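Local coordinates for protein YcaO (Methanopyrus kandleri, PDB 6CI7) that binds magnesium and adenine nucleotide and, as a YcaO-family protein, probably uses ATP to activate backbone amides of a peptide or protein substrate, at residues Y6-F11 and K64-I69; F14-T19 and R68-V73; R30-V35 and E78-A83; L148-L153 and L342-V347. All coordinates share one frame; numbering follows the deposited sequence.

Contact 1 (Y6-F11 and K64-I69). With ACP (phosphomethylphosphonic acid adenylate ester), chain G.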
# COMPACT_ATOMS: atom_id res chain seq x y z
N TYR A 6 -3.66 -12.33 14.48
CA TYR A 6 -3.59 -10.87 14.61
C TYR A 6 -4.20 -10.22 13.36
O TYR A 6 -3.89 -10.60 12.22
CB TYR A 6 -2.13 -10.43 14.83
CG TYR A 6 -1.92 -8.97 15.17
CD1 TYR A 6 -1.97 -8.53 16.49
CD2 TYR A 6 -1.65 -8.03 14.17
CE1 TYR A 6 -1.76 -7.19 16.81
CE2 TYR A 6 -1.45 -6.69 14.48
CZ TYR A 6 -1.50 -6.28 15.79
OH TYR A 6 -1.31 -4.95 16.09
N ASP A 7 -5.08 -9.25 13.59
CA ASP A 7 -5.82 -8.60 12.51
C ASP A 7 -6.16 -7.14 12.81
O ASP A 7 -7.21 -6.63 12.41
CB ASP A 7 -7.08 -9.42 12.13
CG ASP A 7 -8.14 -9.44 13.23
OD1 ASP A 7 -7.86 -9.03 14.39
OD2 ASP A 7 -9.28 -9.87 12.92
N VAL A 8 -5.24 -6.47 13.51
CA VAL A 8 -5.34 -5.04 13.77
C VAL A 8 -4.95 -4.21 12.52
O VAL A 8 -5.83 -3.72 11.80
CB VAL A 8 -4.54 -4.64 15.03
CG1 VAL A 8 -4.66 -3.15 15.32
CG2 VAL A 8 -5.05 -5.44 16.23
N GLU A 9 -3.64 -4.08 12.25
CA GLU A 9 -3.15 -3.30 11.10
C GLU A 9 -3.13 -4.12 9.81
O GLU A 9 -3.01 -3.55 8.73
CB GLU A 9 -1.72 -2.77 11.35
CG GLU A 9 -1.61 -1.69 12.40
CD GLU A 9 -1.48 -2.21 13.82
OE1 GLU A 9 -1.46 -3.45 14.02
OE2 GLU A 9 -1.38 -1.38 14.74
N GLY A 10 -3.24 -5.44 9.94
CA GLY A 10 -3.04 -6.38 8.85
C GLY A 10 -3.24 -7.81 9.35
O GLY A 10 -3.28 -8.04 10.56
N PHE A 11 -3.36 -8.75 8.42
CA PHE A 11 -3.64 -10.15 8.75
C PHE A 11 -2.36 -10.96 8.88
O PHE A 11 -1.68 -11.21 7.88
CB PHE A 11 -4.54 -10.78 7.69
CG PHE A 11 -5.83 -10.05 7.48
CD1 PHE A 11 -6.91 -10.24 8.35
CD2 PHE A 11 -5.97 -9.17 6.41
CE1 PHE A 11 -8.10 -9.57 8.15
CE2 PHE A 11 -7.16 -8.48 6.20
CZ PHE A 11 -8.23 -8.68 7.07
N LYS A 64 4.67 2.52 11.18
CA LYS A 64 3.69 3.00 12.13
C LYS A 64 2.84 1.82 12.58
O LYS A 64 2.96 0.73 12.01
CB LYS A 64 2.84 4.15 11.52
CG LYS A 64 1.72 3.73 10.57
CD LYS A 64 2.23 3.32 9.20
CE LYS A 64 1.08 3.14 8.22
NZ LYS A 64 1.59 2.92 6.84
N GLY A 65 2.02 2.05 13.61
CA GLY A 65 1.14 1.05 14.20
C GLY A 65 0.36 1.63 15.38
O GLY A 65 0.59 2.77 15.77
N THR A 66 -0.56 0.85 15.94
CA THR A 66 -1.26 1.26 17.16
C THR A 66 -0.37 1.12 18.39
O THR A 66 -0.60 1.78 19.41
CB THR A 66 -2.54 0.46 17.39
OG1 THR A 66 -2.23 -0.94 17.41
CG2 THR A 66 -3.55 0.75 16.29
N THR A 67 0.64 0.25 18.29
CA THR A 67 1.62 0.05 19.37
C THR A 67 3.04 0.32 18.86
O THR A 67 3.30 0.27 17.64
CB THR A 67 1.60 -1.39 19.91
OG1 THR A 67 2.06 -2.27 18.87
CG2 THR A 67 0.21 -1.80 20.37
N ARG A 68 3.94 0.60 19.81
CA ARG A 68 5.35 0.82 19.51
C ARG A 68 6.02 -0.39 18.85
O ARG A 68 6.83 -0.23 17.92
CB ARG A 68 6.12 1.21 20.77
CG ARG A 68 7.50 1.79 20.51
CD ARG A 68 7.40 3.31 20.57
NE ARG A 68 7.65 3.90 19.28
CZ ARG A 68 7.32 5.14 18.92
NH1 ARG A 68 6.65 5.95 19.74
NH2 ARG A 68 7.62 5.55 17.69
N ILE A 69 5.68 -1.59 19.33
CA ILE A 69 6.19 -2.85 18.74
C ILE A 69 5.80 -2.91 17.25
O ILE A 69 6.68 -3.02 16.40
CB ILE A 69 5.74 -4.11 19.51
CG1 ILE A 69 6.41 -4.17 20.89
CG2 ILE A 69 6.07 -5.37 18.70
CD1 ILE A 69 5.92 -5.26 21.82
PG ACP G . 2.91 2.07 1.90
O1G ACP G . 3.14 0.88 0.83
O2G ACP G . 4.33 2.49 2.53
O3G ACP G . 2.33 3.22 1.17
PB ACP G . 2.34 0.10 4.00
O1B ACP G . 2.22 -1.02 2.84
O2B ACP G . 3.76 0.45 4.26
C3B ACP G . 1.73 1.61 3.23
PA ACP G . 2.56 -1.05 6.67
O1A ACP G . 1.64 -1.88 7.53
O2A ACP G . 3.24 0.09 7.38
O3A ACP G . 1.71 -0.45 5.40
O5' ACP G . 3.65 -2.09 6.12
C5' ACP G . 5.06 -1.91 5.98
C4' ACP G . 5.70 -3.22 5.48
O4' ACP G . 5.93 -4.08 6.60
C3' ACP G . 4.80 -4.03 4.54
O3' ACP G . 5.59 -4.81 3.63
C2' ACP G . 4.05 -4.92 5.51
O2' ACP G . 3.51 -6.08 4.92
C1' ACP G . 5.13 -5.26 6.51
N9 ACP G . 4.55 -5.60 7.82
C8 ACP G . 3.78 -4.78 8.55
N7 ACP G . 3.38 -5.38 9.69
C5 ACP G . 3.91 -6.62 9.70
C6 ACP G . 3.89 -7.78 10.63
N6 ACP G . 3.21 -7.70 11.80
N1 ACP G . 4.58 -8.89 10.27
C2 ACP G . 5.27 -8.95 9.10
N3 ACP G . 5.33 -7.94 8.21
C4 ACP G . 4.69 -6.76 8.45
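E9 reaches across to T66 with its carboxylate, and these two residues carry most of the contact. The CB of E9 leaves the loop facing K64-I69, with CG anti to the carbonyl carbon (chi1 -70°). E9 CG then passes 4.3 Å from G65 CA, and a bend at the next bond carries the carboxylate up beside T66. The two oxygens divide the work. OE1 turns back to its own segment and accepts a bond from Y6 OH at 2.6 Å, on its syn side and in the plane of the tyrosine ring. OE2 takes two bonds from T66. T66 N lies 2.7 Å from E9 OE2, nearly in line with the C-O bond, while T66 OG1 donates to E9 OE2 at 2.8 Å from the syn side, somewhat out of the carboxylate plane. T66 can give both bonds because its hydroxyl sits between backbone N and carbonyl carbon (chi1 56°), next to the amide that shares its acceptor. V8 covers the hydroxyl from the side, with CG1 3.9 Å from T66 OG1. Just past this point T67 caps the N-terminus of helix 68-84 through Q70 N. A glutamine in place of E9 would probably leave at least one of the three donors without its acceptor, since one end of its amide would carry N-H groups. K64, a residue of the nucleotide site, adds a weak bond from NZ to ACP O2A, 3.3 Å long. Three neutral donors on a buried carboxylate would be expected to stabilise its negative charge, and they fix its rotation from both ends.

Contact 2 (F14-T19 and R68-V73). With ACP (phosphomethylphosphonic acid adenylate ester), chain G.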
# COMPACT_ATOMS: atom_id res chain seq x y z
N PHE A 14 1.52 -14.35 13.10
CA PHE A 14 2.33 -14.15 14.30
C PHE A 14 1.95 -12.84 15.00
O PHE A 14 1.51 -11.89 14.35
CB PHE A 14 3.82 -14.15 13.94
CG PHE A 14 4.31 -15.45 13.37
CD1 PHE A 14 4.69 -16.51 14.21
CD2 PHE A 14 4.37 -15.64 11.98
CE1 PHE A 14 5.12 -17.72 13.68
CE2 PHE A 14 4.81 -16.86 11.44
CZ PHE A 14 5.18 -17.90 12.30
N LEU A 15 2.09 -12.81 16.32
CA LEU A 15 1.92 -11.57 17.08
C LEU A 15 3.11 -10.66 16.80
O LEU A 15 4.23 -11.16 16.60
CB LEU A 15 1.78 -11.85 18.59
CG LEU A 15 0.57 -12.71 19.02
CD1 LEU A 15 0.70 -13.18 20.47
CD2 LEU A 15 -0.76 -12.00 18.81
N PRO A 16 2.89 -9.32 16.75
CA PRO A 16 4.01 -8.40 16.49
C PRO A 16 5.20 -8.52 17.45
O PRO A 16 6.34 -8.35 17.00
CB PRO A 16 3.34 -7.02 16.55
CG PRO A 16 1.95 -7.28 16.09
CD PRO A 16 1.59 -8.61 16.70
N LYS A 17 4.97 -8.81 18.74
CA LYS A 17 6.09 -9.03 19.69
C LYS A 17 7.02 -10.17 19.25
O LYS A 17 8.25 -10.07 19.40
CB LYS A 17 5.59 -9.24 21.12
CG LYS A 17 4.69 -10.45 21.32
CD LYS A 17 4.67 -10.90 22.78
CE LYS A 17 3.55 -11.89 23.03
NZ LYS A 17 3.01 -11.71 24.41
N GLU A 18 6.44 -11.24 18.70
CA GLU A 18 7.20 -12.40 18.24
C GLU A 18 7.98 -12.04 16.99
O GLU A 18 9.15 -12.41 16.84
CB GLU A 18 6.26 -13.58 17.98
CG GLU A 18 5.74 -14.21 19.27
CD GLU A 18 4.44 -14.98 19.11
OE1 GLU A 18 3.96 -15.21 17.97
OE2 GLU A 18 3.89 -15.37 20.16
N THR A 19 7.34 -11.30 16.09
CA THR A 19 7.96 -10.86 14.86
C THR A 19 9.11 -9.89 15.12
O THR A 19 10.15 -10.03 14.49
CB THR A 19 6.90 -10.33 13.89
OG1 THR A 19 5.97 -11.38 13.62
CG2 THR A 19 7.52 -9.84 12.55
N ARG A 68 3.94 0.60 19.81
CA ARG A 68 5.35 0.82 19.51
C ARG A 68 6.02 -0.39 18.85
O ARG A 68 6.83 -0.23 17.92
CB ARG A 68 6.12 1.21 20.77
CG ARG A 68 7.50 1.79 20.51
CD ARG A 68 7.40 3.31 20.57
NE ARG A 68 7.65 3.90 19.28
CZ ARG A 68 7.32 5.14 18.92
NH1 ARG A 68 6.65 5.95 19.74
NH2 ARG A 68 7.62 5.55 17.69
N ILE A 69 5.68 -1.59 19.33
CA ILE A 69 6.19 -2.85 18.74
C ILE A 69 5.80 -2.91 17.25
O ILE A 69 6.68 -3.02 16.40
CB ILE A 69 5.74 -4.11 19.51
CG1 ILE A 69 6.41 -4.17 20.89
CG2 ILE A 69 6.07 -5.37 18.70
CD1 ILE A 69 5.92 -5.26 21.82
N GLN A 70 4.50 -2.79 16.96
CA GLN A 70 4.03 -2.82 15.58
C GLN A 70 4.67 -1.75 14.67
O GLN A 70 5.07 -2.07 13.55
CB GLN A 70 2.49 -2.79 15.50
CG GLN A 70 1.89 -2.77 14.08
CD GLN A 70 2.38 -3.89 13.17
OE1 GLN A 70 2.73 -4.98 13.62
NE2 GLN A 70 2.40 -3.62 11.87
N ALA A 71 4.80 -0.51 15.16
CA ALA A 71 5.54 0.53 14.42
C ALA A 71 6.97 0.10 14.05
O ALA A 71 7.43 0.37 12.95
CB ALA A 71 5.55 1.83 15.20
N ARG A 72 7.64 -0.59 14.98
CA ARG A 72 9.03 -1.00 14.82
C ARG A 72 9.16 -2.17 13.87
O ARG A 72 10.12 -2.21 13.08
CB ARG A 72 9.71 -1.28 16.18
CG ARG A 72 10.00 0.01 16.94
CD ARG A 72 10.81 -0.12 18.22
NE ARG A 72 11.17 1.22 18.68
CZ ARG A 72 11.32 1.63 19.95
NH1 ARG A 72 11.18 0.79 20.97
NH2 ARG A 72 11.61 2.90 20.19
N VAL A 73 8.19 -3.10 13.90
CA VAL A 73 8.15 -4.17 12.89
C VAL A 73 7.80 -3.64 11.51
O VAL A 73 8.50 -3.93 10.54
CB VAL A 73 7.38 -5.48 13.28
CG1 VAL A 73 6.81 -5.49 14.69
CG2 VAL A 73 6.42 -5.96 12.18
PG ACP G . 2.91 2.07 1.90
O1G ACP G . 3.14 0.88 0.83
O2G ACP G . 4.33 2.49 2.53
O3G ACP G . 2.33 3.22 1.17
PB ACP G . 2.34 0.10 4.00
O1B ACP G . 2.22 -1.02 2.84
O2B ACP G . 3.76 0.45 4.26
C3B ACP G . 1.73 1.61 3.23
PA ACP G . 2.56 -1.05 6.67
O1A ACP G . 1.64 -1.88 7.53
O2A ACP G . 3.24 0.09 7.38
O3A ACP G . 1.71 -0.45 5.40
O5' ACP G . 3.65 -2.09 6.12
C5' ACP G . 5.06 -1.91 5.98
C4' ACP G . 5.70 -3.22 5.48
O4' ACP G . 5.93 -4.08 6.60
C3' ACP G . 4.80 -4.03 4.54
O3' ACP G . 5.59 -4.81 3.63
C2' ACP G . 4.05 -4.92 5.51
O2' ACP G . 3.51 -6.08 4.92
C1' ACP G . 5.13 -5.26 6.51
N9 ACP G . 4.55 -5.60 7.82
C8 ACP G . 3.78 -4.78 8.55
N7 ACP G . 3.38 -5.38 9.69
C5 ACP G . 3.91 -6.62 9.70
C6 ACP G . 3.89 -7.78 10.63
N6 ACP G . 3.21 -7.70 11.80
N1 ACP G . 4.58 -8.89 10.27
C2 ACP G . 5.27 -8.95 9.10
N3 ACP G . 5.33 -7.94 8.21
C4 ACP G . 4.69 -6.76 8.45
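The adenine end of the nucleotide pocket lies where two helix N-termini meet, P16 at the start of helix 16-25 packing on I69, Q70 and V73 in the first turns of helix 68-84. P16 and Q70 come within 5.7 Å of each other, CA to CA. I69 sends CG2 against the P16 carbonyl, 3.4 Å from O, and the same methyl lies 3.8 Å from P16 CB. Its CD1 continues along the outside of the helix to the CB of K17. One turn on, V73 CG1 comes in beside I69 CG2, 3.7 Å from P16 O. The helices meet through van der Waals contacts; the polar work goes to the ligand. Q70 starts with CG anti to the backbone N (chi1 178°) and bends at the next bond, which brings its amide out from beside P16 to the Hoogsteen edge of the adenine. NE2 donates to ACP N7 over 3.0 Å in a nearly straight bond (169°), and OE1 takes a weak one from the exocyclic N6. P16 CG, 3.5 Å from Q70 OE1, presses on the amide from the helix 16-25 side. A leucine at Q70 would probably leave N7 without its donor and N6 without its acceptor. T19 comes from the next turn of its helix, its hydroxyl turned to R152 and its methyl to the base. T19 CG2 and V73 CG2 lie on the same side of the adenine plane, T19 CG2 beyond the rim, 3.8 Å from ACP N1, and V73 CG2 standing 3.5 Å from ACP C6.

Contact 3 (R30-V35 and E78-A83). With ACP (phosphomethylphosphonic acid adenylate ester), chain G.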
# COMPACT_ATOMS: atom_id res chain seq x y z
N ARG A 30 20.17 -4.26 10.18
CA ARG A 30 21.61 -4.17 9.86
C ARG A 30 21.95 -4.76 8.48
O ARG A 30 22.61 -4.09 7.68
CB ARG A 30 22.49 -4.80 10.97
CG ARG A 30 24.00 -4.65 10.71
CD ARG A 30 24.89 -5.48 11.64
NE ARG A 30 24.67 -6.94 11.62
CZ ARG A 30 25.02 -7.77 10.64
NH1 ARG A 30 25.60 -7.31 9.53
NH2 ARG A 30 24.79 -9.07 10.74
N LYS A 31 21.48 -5.98 8.20
CA LYS A 31 21.73 -6.68 6.92
C LYS A 31 21.18 -5.96 5.68
O LYS A 31 21.66 -6.19 4.56
CB LYS A 31 21.22 -8.13 6.94
CG LYS A 31 22.10 -9.08 7.73
CD LYS A 31 21.42 -10.39 8.09
CE LYS A 31 22.35 -11.28 8.91
NZ LYS A 31 21.71 -12.55 9.36
N VAL A 32 20.20 -5.09 5.89
CA VAL A 32 19.49 -4.40 4.81
C VAL A 32 19.94 -2.94 4.68
O VAL A 32 19.46 -2.20 3.82
CB VAL A 32 17.96 -4.62 5.03
CG1 VAL A 32 17.12 -3.41 4.68
CG2 VAL A 32 17.50 -5.88 4.31
N GLY A 33 20.88 -2.54 5.53
CA GLY A 33 21.53 -1.24 5.43
C GLY A 33 20.90 -0.10 6.20
O GLY A 33 21.10 1.06 5.85
N VAL A 34 20.16 -0.41 7.26
CA VAL A 34 19.65 0.63 8.16
C VAL A 34 20.83 1.23 8.93
O VAL A 34 21.60 0.49 9.55
CB VAL A 34 18.55 0.08 9.11
CG1 VAL A 34 18.13 1.11 10.14
CG2 VAL A 34 17.35 -0.40 8.29
N VAL A 35 20.97 2.55 8.87
CA VAL A 35 22.05 3.25 9.59
C VAL A 35 21.59 4.26 10.64
O VAL A 35 22.41 4.73 11.44
CB VAL A 35 23.09 3.89 8.64
CG1 VAL A 35 23.92 2.81 7.94
CG2 VAL A 35 22.44 4.84 7.63
N GLU A 78 9.35 -2.77 6.08
CA GLU A 78 9.39 -1.79 4.99
C GLU A 78 10.82 -1.67 4.38
O GLU A 78 10.97 -1.60 3.16
CB GLU A 78 8.87 -0.44 5.52
CG GLU A 78 9.07 0.77 4.63
CD GLU A 78 7.98 0.97 3.61
OE1 GLU A 78 6.78 0.88 3.96
OE2 GLU A 78 8.32 1.25 2.46
N CYS A 79 11.85 -1.68 5.24
CA CYS A 79 13.25 -1.65 4.79
C CYS A 79 13.64 -2.93 4.06
O CYS A 79 14.36 -2.88 3.08
CB CYS A 79 14.21 -1.41 5.96
SG CYS A 79 14.06 0.24 6.66
N VAL A 80 13.15 -4.06 4.57
CA VAL A 80 13.37 -5.37 3.97
C VAL A 80 12.75 -5.46 2.57
O VAL A 80 13.44 -5.87 1.63
CB VAL A 80 12.85 -6.49 4.89
CG1 VAL A 80 12.89 -7.84 4.18
CG2 VAL A 80 13.67 -6.54 6.17
N GLU A 81 11.49 -5.05 2.43
CA GLU A 81 10.82 -5.11 1.12
C GLU A 81 11.56 -4.29 0.08
O GLU A 81 11.71 -4.75 -1.05
CB GLU A 81 9.31 -4.76 1.19
CG GLU A 81 8.96 -3.28 1.11
CD GLU A 81 7.47 -3.01 0.99
OE1 GLU A 81 6.71 -3.49 1.85
OE2 GLU A 81 7.06 -2.26 0.07
N ARG A 82 12.06 -3.12 0.47
CA ARG A 82 12.77 -2.23 -0.46
C ARG A 82 14.10 -2.83 -0.91
O ARG A 82 14.44 -2.74 -2.09
CB ARG A 82 12.99 -0.84 0.14
CG ARG A 82 11.74 0.00 0.28
CD ARG A 82 11.16 0.41 -1.07
NE ARG A 82 10.20 1.52 -0.95
CZ ARG A 82 8.92 1.40 -0.60
NH1 ARG A 82 8.38 0.22 -0.31
NH2 ARG A 82 8.18 2.49 -0.54
N ALA A 83 14.83 -3.43 0.03
CA ALA A 83 16.08 -4.13 -0.25
C ALA A 83 15.86 -5.31 -1.21
O ALA A 83 16.59 -5.47 -2.19
CB ALA A 83 16.73 -4.59 1.04
PG ACP G . 2.91 2.07 1.90
O1G ACP G . 3.14 0.88 0.83
O2G ACP G . 4.33 2.49 2.53
O3G ACP G . 2.33 3.22 1.17
PB ACP G . 2.34 0.10 4.00
O1B ACP G . 2.22 -1.02 2.84
O2B ACP G . 3.76 0.45 4.26
C3B ACP G . 1.73 1.61 3.23
PA ACP G . 2.56 -1.05 6.67
O1A ACP G . 1.64 -1.88 7.53
O2A ACP G . 3.24 0.09 7.38
O3A ACP G . 1.71 -0.45 5.40
O5' ACP G . 3.65 -2.09 6.12
C5' ACP G . 5.06 -1.91 5.98
C4' ACP G . 5.70 -3.22 5.48
O4' ACP G . 5.93 -4.08 6.60
C3' ACP G . 4.80 -4.03 4.54
O3' ACP G . 5.59 -4.81 3.63
C2' ACP G . 4.05 -4.92 5.51
O2' ACP G . 3.51 -6.08 4.92
C1' ACP G . 5.13 -5.26 6.51
N9 ACP G . 4.55 -5.60 7.82
C8 ACP G . 3.78 -4.78 8.55
N7 ACP G . 3.38 -5.38 9.69
C5 ACP G . 3.91 -6.62 9.70
C6 ACP G . 3.89 -7.78 10.63
N6 ACP G . 3.21 -7.70 11.80
N1 ACP G . 4.58 -8.89 10.27
C2 ACP G . 5.27 -8.95 9.10
N3 ACP G . 5.33 -7.94 8.21
C4 ACP G . 4.69 -6.76 8.45
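V32 meets helix 68-84 at C79, V80 and A83, just where the short helix 28-31 comes to its end. Its two methyls rest on the helix surface. CG1 drops onto the backbone at C79, 3.2 Å from the carbonyl O, which already accepts the amide of A83 one turn on; the same methyl lies 3.8 Å from C79 CB. Both methyls touch A83 CB, V32 CG2 the nearer at 3.6 Å, and CG2 also lies loosely against V80 CG2. The valine thus fills the groove between successive turns, and the fit at the C79 carbonyl is tight. Next comes G33, which closes helix 28-31 with a Schellman motif. Its positive phi (92°) would force a CB against the carbonyl O of V32, and a glycine avoids that. The reversal sends the chain into strand 34-42, and V34 is the first residue of it. With CG1 anti to the backbone N (chi1 174°), V34 leaves CG2 to rest on the sulfur of C79, at 3.7 Å from SG. On the far side of the helix E81 OE1 takes a bond from the ribose O3' of ACP, modelled very short at 2.5 Å, a length to take with caution, and E81 OE2 pairs with R82 NH1 at 2.8 Å. R82 also attracts E78, but by charge only, since E78 OE2 lies well out of the guanidinium plane. E81 binds both magnesium ions as well as nucleotide. The whole is an amphipathic helix: one side packs by small apolar side chains on a helix end and the first strand of an antiparallel sheet, the other carries the acidic wall of a magnesium-nucleotide site.

Contact 4 (L148-L153 and L342-V347). With ACP (phosphomethylphosphonic acid adenylate ester), chain G.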
# COMPACT_ATOMS: atom_id res chain seq x y z
N LEU A 148 4.17 -4.13 -3.76
CA LEU A 148 5.32 -4.70 -3.12
C LEU A 148 5.05 -4.94 -1.64
O LEU A 148 4.51 -4.08 -0.96
CB LEU A 148 6.45 -3.71 -3.29
CG LEU A 148 7.90 -4.02 -2.96
CD1 LEU A 148 8.39 -5.12 -3.87
CD2 LEU A 148 8.65 -2.72 -3.20
N SER A 149 5.40 -6.12 -1.14
CA SER A 149 5.10 -6.44 0.25
C SER A 149 5.96 -7.54 0.83
O SER A 149 6.24 -8.52 0.17
CB SER A 149 3.61 -6.81 0.40
OG SER A 149 3.31 -7.13 1.74
N ALA A 150 6.34 -7.37 2.09
CA ALA A 150 7.06 -8.37 2.87
C ALA A 150 6.13 -8.95 3.93
O ALA A 150 5.19 -8.28 4.35
CB ALA A 150 8.29 -7.75 3.53
N GLY A 151 6.39 -10.19 4.35
CA GLY A 151 5.68 -10.79 5.49
C GLY A 151 6.45 -11.96 6.09
O GLY A 151 7.54 -12.31 5.61
N ARG A 152 5.91 -12.56 7.14
CA ARG A 152 6.50 -13.80 7.70
C ARG A 152 6.25 -15.04 6.81
O ARG A 152 7.07 -15.96 6.78
CB ARG A 152 6.01 -14.06 9.12
CG ARG A 152 6.53 -13.08 10.17
CD ARG A 152 7.98 -13.29 10.56
NE ARG A 152 8.27 -14.55 11.27
CZ ARG A 152 8.07 -14.78 12.57
NH1 ARG A 152 7.55 -13.85 13.36
NH2 ARG A 152 8.39 -15.96 13.09
N LEU A 153 5.12 -15.04 6.11
CA LEU A 153 4.74 -16.10 5.18
C LEU A 153 4.37 -15.41 3.89
O LEU A 153 3.94 -14.25 3.92
CB LEU A 153 3.54 -16.91 5.72
CG LEU A 153 3.62 -17.63 7.08
CD1 LEU A 153 2.28 -18.24 7.44
CD2 LEU A 153 4.69 -18.72 7.11
N LEU A 342 18.62 -13.53 3.61
CA LEU A 342 17.52 -13.34 4.58
C LEU A 342 16.35 -14.16 4.10
O LEU A 342 15.89 -13.98 2.97
CB LEU A 342 17.06 -11.88 4.70
CG LEU A 342 17.73 -10.68 4.03
CD1 LEU A 342 16.71 -9.56 3.95
CD2 LEU A 342 18.97 -10.22 4.77
N ASP A 343 15.87 -15.06 4.95
CA ASP A 343 14.72 -15.88 4.57
C ASP A 343 13.43 -15.14 4.93
O ASP A 343 12.72 -15.50 5.88
CB ASP A 343 14.83 -17.28 5.20
CG ASP A 343 14.19 -18.37 4.34
OD1 ASP A 343 14.32 -18.32 3.09
OD2 ASP A 343 13.57 -19.29 4.91
N VAL A 344 13.16 -14.05 4.20
CA VAL A 344 11.98 -13.21 4.42
C VAL A 344 11.15 -13.21 3.15
O VAL A 344 11.64 -12.74 2.11
CB VAL A 344 12.34 -11.75 4.81
CG1 VAL A 344 11.08 -10.92 5.03
CG2 VAL A 344 13.21 -11.71 6.06
N PRO A 345 9.92 -13.77 3.22
CA PRO A 345 9.02 -13.72 2.05
C PRO A 345 8.71 -12.28 1.62
O PRO A 345 8.26 -11.46 2.43
CB PRO A 345 7.76 -14.43 2.56
CG PRO A 345 8.27 -15.39 3.58
CD PRO A 345 9.40 -14.67 4.27
N VAL A 346 9.03 -11.96 0.37
CA VAL A 346 8.69 -10.67 -0.24
C VAL A 346 8.10 -11.01 -1.60
O VAL A 346 8.62 -11.89 -2.30
CB VAL A 346 9.92 -9.72 -0.41
CG1 VAL A 346 9.53 -8.40 -1.10
CG2 VAL A 346 10.57 -9.41 0.94
N VAL A 347 7.01 -10.32 -1.94
CA VAL A 347 6.40 -10.45 -3.26
C VAL A 347 6.18 -9.08 -3.91
O VAL A 347 6.19 -8.05 -3.22
CB VAL A 347 5.07 -11.27 -3.26
CG1 VAL A 347 5.21 -12.59 -2.49
CG2 VAL A 347 3.90 -10.46 -2.71
PG ACP G . 2.91 2.07 1.90
O1G ACP G . 3.14 0.88 0.83
O2G ACP G . 4.33 2.49 2.53
O3G ACP G . 2.33 3.22 1.17
PB ACP G . 2.34 0.10 4.00
O1B ACP G . 2.22 -1.02 2.84
O2B ACP G . 3.76 0.45 4.26
C3B ACP G . 1.73 1.61 3.23
PA ACP G . 2.56 -1.05 6.67
O1A ACP G . 1.64 -1.88 7.53
O2A ACP G . 3.24 0.09 7.38
O3A ACP G . 1.71 -0.45 5.40
O5' ACP G . 3.65 -2.09 6.12
C5' ACP G . 5.06 -1.91 5.98
C4' ACP G . 5.70 -3.22 5.48
O4' ACP G . 5.93 -4.08 6.60
C3' ACP G . 4.80 -4.03 4.54
O3' ACP G . 5.59 -4.81 3.63
C2' ACP G . 4.05 -4.92 5.51
O2' ACP G . 3.51 -6.08 4.92
C1' ACP G . 5.13 -5.26 6.51
N9 ACP G . 4.55 -5.60 7.82
C8 ACP G . 3.78 -4.78 8.55
N7 ACP G . 3.38 -5.38 9.69
C5 ACP G . 3.91 -6.62 9.70
C6 ACP G . 3.89 -7.78 10.63
N6 ACP G . 3.21 -7.70 11.80
N1 ACP G . 4.58 -8.89 10.27
C2 ACP G . 5.27 -8.95 9.10
N3 ACP G . 5.33 -7.94 8.21
C4 ACP G . 4.69 -6.76 8.45
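A150 and V346 put their side chains on the same face of the sheet, A150 CB meeting V346 CG2 at 3.8 Å across a non-hydrogen-bonded pair. V346 has its CG1 anti to the backbone N (chi1 178°), and that branch turns instead toward the carbonyl of S149 and the CD1 of L148. V344 CG1 extends the apolar patch from A150 toward the carbonyl of G151. S149 and V347 point to the opposite face, where V347 packs on helix 154-176 and S149 OG bonds to Q160. Between them runs a pair of bonds, S149 N to V347 O and V347 N to S149 O, both 2.9 Å. Strand 148-150 is one of the two outer strands of a five-stranded antiparallel sheet, and its outer edge belongs to the nucleotide. The N and O of A150 point away from V346, so A150 N donates to ACP O3' at 3.1 Å (174°) and A150 O accepts from the ribose O2' at 2.8 Å. Beyond the paired strands G151 N still reaches P345 O, 3.0 Å away. The proline ring lies alongside the departing chain, its CD 3.3 Å from G151 O and its CG 3.5 Å from R152 O. R152 itself turns its guanidinium the other way, to T19 OG1 and the rings of F14 and W22.

How the contacts relate
Starting from the N terminus, the loop 6-11, the first turn of helix 16-25 and the end of helix 28-31 with strand 34-42 each find a partner on or just before helix 68-84. Contact 1 closes at the entry to that helix, contact 2 on its first turns and contact 3 further along it. Contact 3 opens inside the loops of contacts 1 and 2 and closes after them, so it crosses both; contacts 1 and 2 share R68 and I69. Contact 4 follows in series, joining strand 148-150 to strand 346-351 across 188 residues. It touches contact 2 through R152 and contact 3 through L148 and V344, and ACP meets all four.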